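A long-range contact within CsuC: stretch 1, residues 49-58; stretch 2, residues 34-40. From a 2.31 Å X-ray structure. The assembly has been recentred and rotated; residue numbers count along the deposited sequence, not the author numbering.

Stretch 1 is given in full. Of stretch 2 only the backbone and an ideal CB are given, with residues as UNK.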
# COMPACT_ATOMS: atom_id res chain seq x y z
N TYR A 49 6.40 -8.29 19.88
CA TYR A 49 5.51 -7.17 19.64
C TYR A 49 5.04 -6.62 20.98
O TYR A 49 4.82 -7.38 21.92
CB TYR A 49 4.33 -7.59 18.78
CG TYR A 49 4.70 -8.48 17.62
CD1 TYR A 49 5.18 -7.96 16.42
CD2 TYR A 49 4.57 -9.86 17.72
CE1 TYR A 49 5.52 -8.80 15.35
CE2 TYR A 49 4.90 -10.70 16.67
CZ TYR A 49 5.38 -10.17 15.50
OH TYR A 49 5.70 -11.02 14.46
N SER A 50 4.92 -5.29 21.07
CA SER A 50 4.59 -4.65 22.33
C SER A 50 3.72 -3.42 22.12
O SER A 50 3.81 -2.75 21.08
CB SER A 50 5.85 -4.25 23.11
OG SER A 50 6.68 -3.41 22.32
N GLU A 51 2.91 -3.12 23.14
CA GLU A 51 2.10 -1.91 23.14
C GLU A 51 2.99 -0.68 23.10
O GLU A 51 4.14 -0.71 23.53
CB GLU A 51 1.19 -1.88 24.37
CG GLU A 51 0.07 -2.91 24.32
CD GLU A 51 -0.95 -2.71 25.42
OE1 GLU A 51 -0.61 -2.13 26.48
OE2 GLU A 51 -2.10 -3.14 25.23
N GLN A 52 2.45 0.40 22.55
CA GLN A 52 3.26 1.56 22.23
C GLN A 52 2.36 2.77 22.03
O GLN A 52 1.21 2.64 21.59
CB GLN A 52 4.10 1.24 20.98
CG GLN A 52 4.58 2.42 20.19
CD GLN A 52 3.61 2.83 19.11
OE1 GLN A 52 3.88 3.75 18.36
NE2 GLN A 52 2.48 2.14 19.01
N SER A 53 2.89 3.95 22.37
CA SER A 53 2.20 5.23 22.19
C SER A 53 2.91 6.16 21.21
O SER A 53 2.56 7.34 21.13
CB SER A 53 2.03 5.94 23.54
OG SER A 53 1.39 5.08 24.47
N GLU A 54 3.94 5.67 20.52
CA GLU A 54 4.71 6.53 19.62
C GLU A 54 3.95 6.80 18.33
O GLU A 54 4.03 7.90 17.77
CB GLU A 54 6.06 5.88 19.29
CG GLU A 54 6.88 5.50 20.51
CD GLU A 54 8.03 4.57 20.17
OE1 GLU A 54 8.13 4.16 18.99
OE2 GLU A 54 8.83 4.24 21.07
N ILE A 55 3.24 5.78 17.84
CA ILE A 55 2.38 5.87 16.67
C ILE A 55 0.96 5.60 17.13
O ILE A 55 0.63 4.50 17.58
CB ILE A 55 2.79 4.88 15.57
CG1 ILE A 55 4.21 5.18 15.11
CG2 ILE A 55 1.83 4.97 14.40
CD1 ILE A 55 4.36 6.59 14.67
N ILE A 56 0.11 6.61 17.02
CA ILE A 56 -1.25 6.53 17.52
C ILE A 56 -2.19 6.40 16.33
O ILE A 56 -2.22 7.28 15.47
CB ILE A 56 -1.58 7.74 18.41
CG1 ILE A 56 -0.59 7.77 19.58
CG2 ILE A 56 -2.99 7.61 18.97
CD1 ILE A 56 -0.81 8.88 20.58
N PRO A 57 -2.94 5.30 16.22
CA PRO A 57 -3.91 5.18 15.11
C PRO A 57 -5.19 5.93 15.45
O PRO A 57 -5.67 5.91 16.58
CB PRO A 57 -4.18 3.68 15.03
CG PRO A 57 -4.00 3.21 16.47
CD PRO A 57 -2.90 4.10 17.07
N SER A 58 -5.74 6.59 14.43
CA SER A 58 -6.99 7.31 14.57
C SER A 58 -7.88 6.93 13.40
O SER A 58 -7.52 7.19 12.23
CB SER A 58 -6.75 8.82 14.63
OG SER A 58 -7.97 9.53 14.76
N UNK A 34 -11.24 -2.96 14.32
CA UNK A 34 -10.38 -2.49 15.40
C UNK A 34 -8.97 -2.34 14.84
O UNK A 34 -8.53 -3.15 14.02
CB UNK A 34 -10.41 -3.45 16.59
N UNK A 35 -8.30 -1.27 15.26
CA UNK A 35 -6.96 -0.93 14.78
C UNK A 35 -6.05 -0.76 15.98
O UNK A 35 -6.37 -0.02 16.91
CB UNK A 35 -6.98 0.34 13.92
N UNK A 36 -4.92 -1.47 15.98
CA UNK A 36 -3.88 -1.30 16.99
C UNK A 36 -2.52 -1.24 16.30
O UNK A 36 -2.34 -1.76 15.20
CB UNK A 36 -3.92 -2.43 18.02
N UNK A 37 -1.56 -0.57 16.94
CA UNK A 37 -0.21 -0.50 16.39
C UNK A 37 0.76 -0.94 17.48
O UNK A 37 0.79 -0.37 18.57
CB UNK A 37 0.12 0.91 15.89
N UNK A 38 1.57 -1.94 17.17
CA UNK A 38 2.53 -2.52 18.09
C UNK A 38 3.94 -2.21 17.63
O UNK A 38 4.21 -2.11 16.43
CB UNK A 38 2.32 -4.03 18.21
N UNK A 39 4.83 -2.04 18.60
CA UNK A 39 6.24 -1.91 18.30
C UNK A 39 6.80 -3.30 18.03
O UNK A 39 6.41 -4.28 18.67
CB UNK A 39 6.99 -1.22 19.44
N UNK A 40 7.68 -3.38 17.04
CA UNK A 40 8.18 -4.63 16.49
C UNK A 40 9.69 -4.67 16.64
O UNK A 40 10.39 -3.79 16.12
CB UNK A 40 7.77 -4.79 15.02

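All of 34-40 has the extended backbone of a β-strand, so CA-to-CB directions alternate along it. At position 34 nothing of stretch 1 lies within 5.5 Å of the ideal CB, so this contact sets no preference; the residue is Q34, which makes no contact here.

Position 35 points toward stretch 1, its ideal CB 4.5 Å from P57 CB. A proline ring offers carbon and no polar partner, so an aliphatic side chain suits, and a β-branched one also favours the extended backbone. The residue is I35, whose CG2 packs 3.7 Å from P57 CB.

Position 36 points away, and many side chains would do. It is R36, whose NH2 is hydrogen-bonded elsewhere in the structure.

Position 37 turns back toward stretch 1. Its ideal CB lies 4.0 Å from I55 O, 4.1 Å from Q52 NE2 and 4.6 Å from P57 CD, a site with carbon at hand but little depth. Valine, isoleucine or threonine would be reasonable. V37 is found: CG1 lies 4.2 Å from I55 CB and CG2 4.0 Å from P57 CG.

Position 38 points sideways, its ideal CB 3.5 Å from S50 O and 4.1 Å from Y49 CB. A long or flat side chain could lie along the backbone of 50-51; leucine, methionine or an aromatic would serve. The residue is F38. Its CB meets Y49 CB at 4.1 Å, and its ring presents an edge to S50 O and E51 N, with CD1 3.9 Å from E51 N.

Position 39 is fixed by its backbone: the N of 39 donates to S50 O (2.8 Å), and S50 N donates to the O of 39 (3.0 Å). Its side chain shares a sheet face with that of S50, and the ideal CB is 3.6 Å from S50 OG and 4.1 Å from Q52 CB. Farther out on this side waits the carboxylate of E54, which calls for a long basic side chain, lysine or arginine. K39, with all four chi angles t, extends to it: NZ forms a salt bridge with E54 OE2 at 2.6 Å.

Position 40 pairs with Y49 without backbone hydrogen bonds, both side chains on one sheet face. With Y49 CD1 4.3 Å from the ideal CB, an aromatic or large aliphatic side chain suits. W40 sets one ring face against Y49 CE1, which approaches CD1 of W40 to 3.7 Å; the rings meet obliquely, their planes at 34°.

Stretch 2 (34-40) QIRVFKW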
# COMPACT_ATOMS: atom_id res chain seq x y z
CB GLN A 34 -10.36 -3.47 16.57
CG GLN A 34 -9.52 -2.98 17.75
CD GLN A 34 -9.17 -4.08 18.74
OE1 GLN A 34 -9.40 -5.26 18.48
NE2 GLN A 34 -8.58 -3.70 19.87
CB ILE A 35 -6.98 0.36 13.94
CG1 ILE A 35 -7.96 0.22 12.77
CG2 ILE A 35 -5.62 0.65 13.39
CD1 ILE A 35 -9.36 0.76 13.06
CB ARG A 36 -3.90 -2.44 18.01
CG ARG A 36 -5.08 -2.39 18.98
CD ARG A 36 -5.15 -3.65 19.82
NE ARG A 36 -5.47 -4.82 19.01
CZ ARG A 36 -5.47 -6.07 19.47
NH1 ARG A 36 -5.16 -6.31 20.74
NH2 ARG A 36 -5.77 -7.08 18.67
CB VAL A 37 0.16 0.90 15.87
CG1 VAL A 37 1.58 0.91 15.29
CG2 VAL A 37 -0.83 1.33 14.81
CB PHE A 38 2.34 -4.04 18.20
CG PHE A 38 1.03 -4.45 18.82
CD1 PHE A 38 0.93 -4.61 20.19
CD2 PHE A 38 -0.10 -4.64 18.04
CE1 PHE A 38 -0.27 -4.98 20.77
CE2 PHE A 38 -1.29 -5.02 18.61
CZ PHE A 38 -1.38 -5.18 19.97
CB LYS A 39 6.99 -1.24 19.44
CG LYS A 39 8.30 -0.59 19.03
CD LYS A 39 8.75 0.43 20.06
CE LYS A 39 9.99 1.20 19.60
NZ LYS A 39 10.40 2.24 20.60
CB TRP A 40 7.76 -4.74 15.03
CG TRP A 40 8.23 -5.94 14.28
CD1 TRP A 40 8.71 -7.10 14.78
CD2 TRP A 40 8.25 -6.08 12.85
NE1 TRP A 40 9.05 -7.96 13.76
CE2 TRP A 40 8.77 -7.35 12.56
CE3 TRP A 40 7.88 -5.24 11.79
CZ2 TRP A 40 8.93 -7.82 11.26
CZ3 TRP A 40 8.05 -5.70 10.49
CH2 TRP A 40 8.57 -6.99 10.24
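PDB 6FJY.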